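Local coordinates for protein protease Do-like 2, chloroplastic (Arabidopsis thaliana, PDB 4FLN) that acts as a chloroplast serine protease that makes the primary cut in the photodamaged D1 protein of photosystem II, at residues Q330-A333 with G334-A337. Residues are numbered along the deposited sequence; the frame is centred on the assembly and turned at random.
Sequences QKFA and GDIA
F332 and D335 grip each other twice, once through the backbone and once through the aspartate side chain. The amide N of D335 bonds to O of F332 at 2.9 Å, which closes a type II beta turn over A333 and G334. In return, N of F332 donates to OD2 of D335 at 2.8 Å in a nearly straight bond (163°), reaching the oxygen from above the carboxylate plane. Aspartate suits this place because its short side chain can fold back across the mouth of the turn: with CG beside its own backbone N (chi1 -77°), the carboxylate comes to the amide of F332. The same OD2 lies at the edge of the F332 ring, 4.0 Å from CD2, with ring and carboxylate planes steeply inclined. G334 has a positive phi (101°), readily adopted by glycine and common at the third position of a type II turn.

K331 borders the aspartate on another side, its CB 3.7 Å from OD2 of D335. Lysine combines a long aliphatic chain, bent at its second torsion and packed beside D335, with an ammonium that extends to a salt bridge with D304; NZ remains 5.4 Å from OD2 of D335.

The F332 ring turns away from the turn and packs on helix 233-246, where its flat phenyl group can stack on H238 and take the R245 cation on its pi system. Following helix 325-329, the turn leads the chain into strand 336-343 of the first PDZ domain, which pairs antiparallel with strand 346-353.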
ATOM      1  N   GLN B 330      35.798  15.684 -22.377  1.00 58.33           N
ATOM      2  CA  GLN B 330      36.208  15.494 -23.766  1.00 57.85           C
ATOM      3  C   GLN B 330      37.695  15.186 -23.888  1.00 55.73           C
ATOM      4  O   GLN B 330      38.210  14.971 -24.989  1.00 70.38           O
ATOM      5  CB  GLN B 330      35.811  16.692 -24.636  1.00 54.42           C
ATOM      6  CG  GLN B 330      34.454  16.522 -25.313  1.00 58.81           C
ATOM      7  CD  GLN B 330      34.279  15.133 -25.912  1.00 70.47           C
ATOM      8  OE1 GLN B 330      33.800  14.207 -25.246  1.00 86.02           O
ATOM      9  NE2 GLN B 330      34.678  14.977 -27.165  1.00 68.92           N
ATOM     10  N   LYS B 331      38.378  15.154 -22.751  1.00 43.61           N
ATOM     11  CA  LYS B 331      39.796  14.837 -22.721  1.00 48.56           C
ATOM     12  C   LYS B 331      39.978  13.329 -22.636  1.00 49.04           C
ATOM     13  O   LYS B 331      39.006  12.587 -22.534  1.00 57.32           O
ATOM     14  CB  LYS B 331      40.464  15.510 -21.513  1.00 56.78           C
ATOM     15  CG  LYS B 331      40.476  17.045 -21.534  1.00 54.66           C
ATOM     16  CD  LYS B 331      41.428  17.591 -22.598  1.00 49.97           C
ATOM     17  CE  LYS B 331      41.633  19.088 -22.441  1.00 50.29           C
ATOM     18  NZ  LYS B 331      42.445  19.671 -23.540  1.00 52.08           N
ATOM     19  N   PHE B 332      41.223  12.877 -22.656  1.00 47.24           N
ATOM     20  CA  PHE B 332      41.518  11.463 -22.432  1.00 47.11           C
ATOM     21  C   PHE B 332      42.348  11.255 -21.173  1.00 51.23           C
ATOM     22  O   PHE B 332      43.005  12.174 -20.688  1.00 49.32           O
ATOM     23  CB  PHE B 332      42.196  10.852 -23.654  1.00 38.56           C
ATOM     24  CG  PHE B 332      41.293  10.767 -24.845  1.00 54.95           C
ATOM     25  CD1 PHE B 332      40.508   9.641 -25.057  1.00 62.48           C
ATOM     26  CD2 PHE B 332      41.193  11.824 -25.732  1.00 49.74           C
ATOM     27  CE1 PHE B 332      39.656   9.573 -26.140  1.00 60.82           C
ATOM     28  CE2 PHE B 332      40.346  11.759 -26.815  1.00 50.36           C
ATOM     29  CZ  PHE B 332      39.576  10.637 -27.021  1.00 58.38           C
ATOM     30  N   ALA B 333      42.294  10.056 -20.616  1.00 57.44           N
ATOM     31  CA  ALA B 333      43.080   9.785 -19.425  1.00 57.83           C
ATOM     32  C   ALA B 333      44.530  10.146 -19.712  1.00 56.12           C
ATOM     33  O   ALA B 333      45.095   9.732 -20.723  1.00 68.18           O
ATOM     34  CB  ALA B 333      42.952   8.332 -19.015  1.00 62.77           C
ATOM     35  N   GLY B 334      45.115  10.943 -18.831  1.00 48.26           N
ATOM     36  CA  GLY B 334      46.501  11.343 -18.968  1.00 47.33           C
ATOM     37  C   GLY B 334      46.695  12.739 -19.525  1.00 47.72           C
ATOM     38  O   GLY B 334      47.790  13.296 -19.435  1.00 56.62           O
ATOM     39  N   ASP B 335      45.640  13.311 -20.101  1.00 43.76           N
ATOM     40  CA  ASP B 335      45.746  14.620 -20.745  1.00 47.52           C
ATOM     41  C   ASP B 335      45.996  15.754 -19.765  1.00 54.63           C
ATOM     42  O   ASP B 335      45.602  15.690 -18.599  1.00 66.31           O
ATOM     43  CB  ASP B 335      44.487  14.944 -21.547  1.00 48.59           C
ATOM     44  CG  ASP B 335      44.423  14.209 -22.864  1.00 61.87           C
ATOM     45  OD1 ASP B 335      45.405  13.507 -23.216  1.00 65.57           O
ATOM     46  OD2 ASP B 335      43.387  14.356 -23.552  1.00 62.82           O
ATOM     47  N   ILE B 336      46.638  16.806 -20.252  1.00 49.53           N
ATOM     48  CA  ILE B 336      46.827  18.006 -19.451  1.00 45.92           C
ATOM     49  C   ILE B 336      45.887  19.125 -19.901  1.00 41.59           C
ATOM     50  O   ILE B 336      45.740  19.387 -21.097  1.00 46.32           O
ATOM     51  CB  ILE B 336      48.287  18.485 -19.507  1.00 46.65           C
ATOM     52  CG1 ILE B 336      49.220  17.390 -18.972  1.00 52.44           C
ATOM     53  CG2 ILE B 336      48.451  19.787 -18.748  1.00 46.34           C
ATOM     54  CD1 ILE B 336      50.582  17.880 -18.496  1.00 40.37           C
ATOM     55  N   ALA B 337      45.239  19.767 -18.938  1.00 30.74           N
ATOM     56  CA  ALA B 337      44.435  20.958 -19.209  1.00 37.03           C
ATOM     57  C   ALA B 337      45.094  22.180 -18.589  1.00 38.95           C
ATOM     58  O   ALA B 337      45.611  22.106 -17.479  1.00 34.06           O
ATOM     59  CB  ALA B 337      43.019  20.800 -18.655  1.00 35.59           C
TER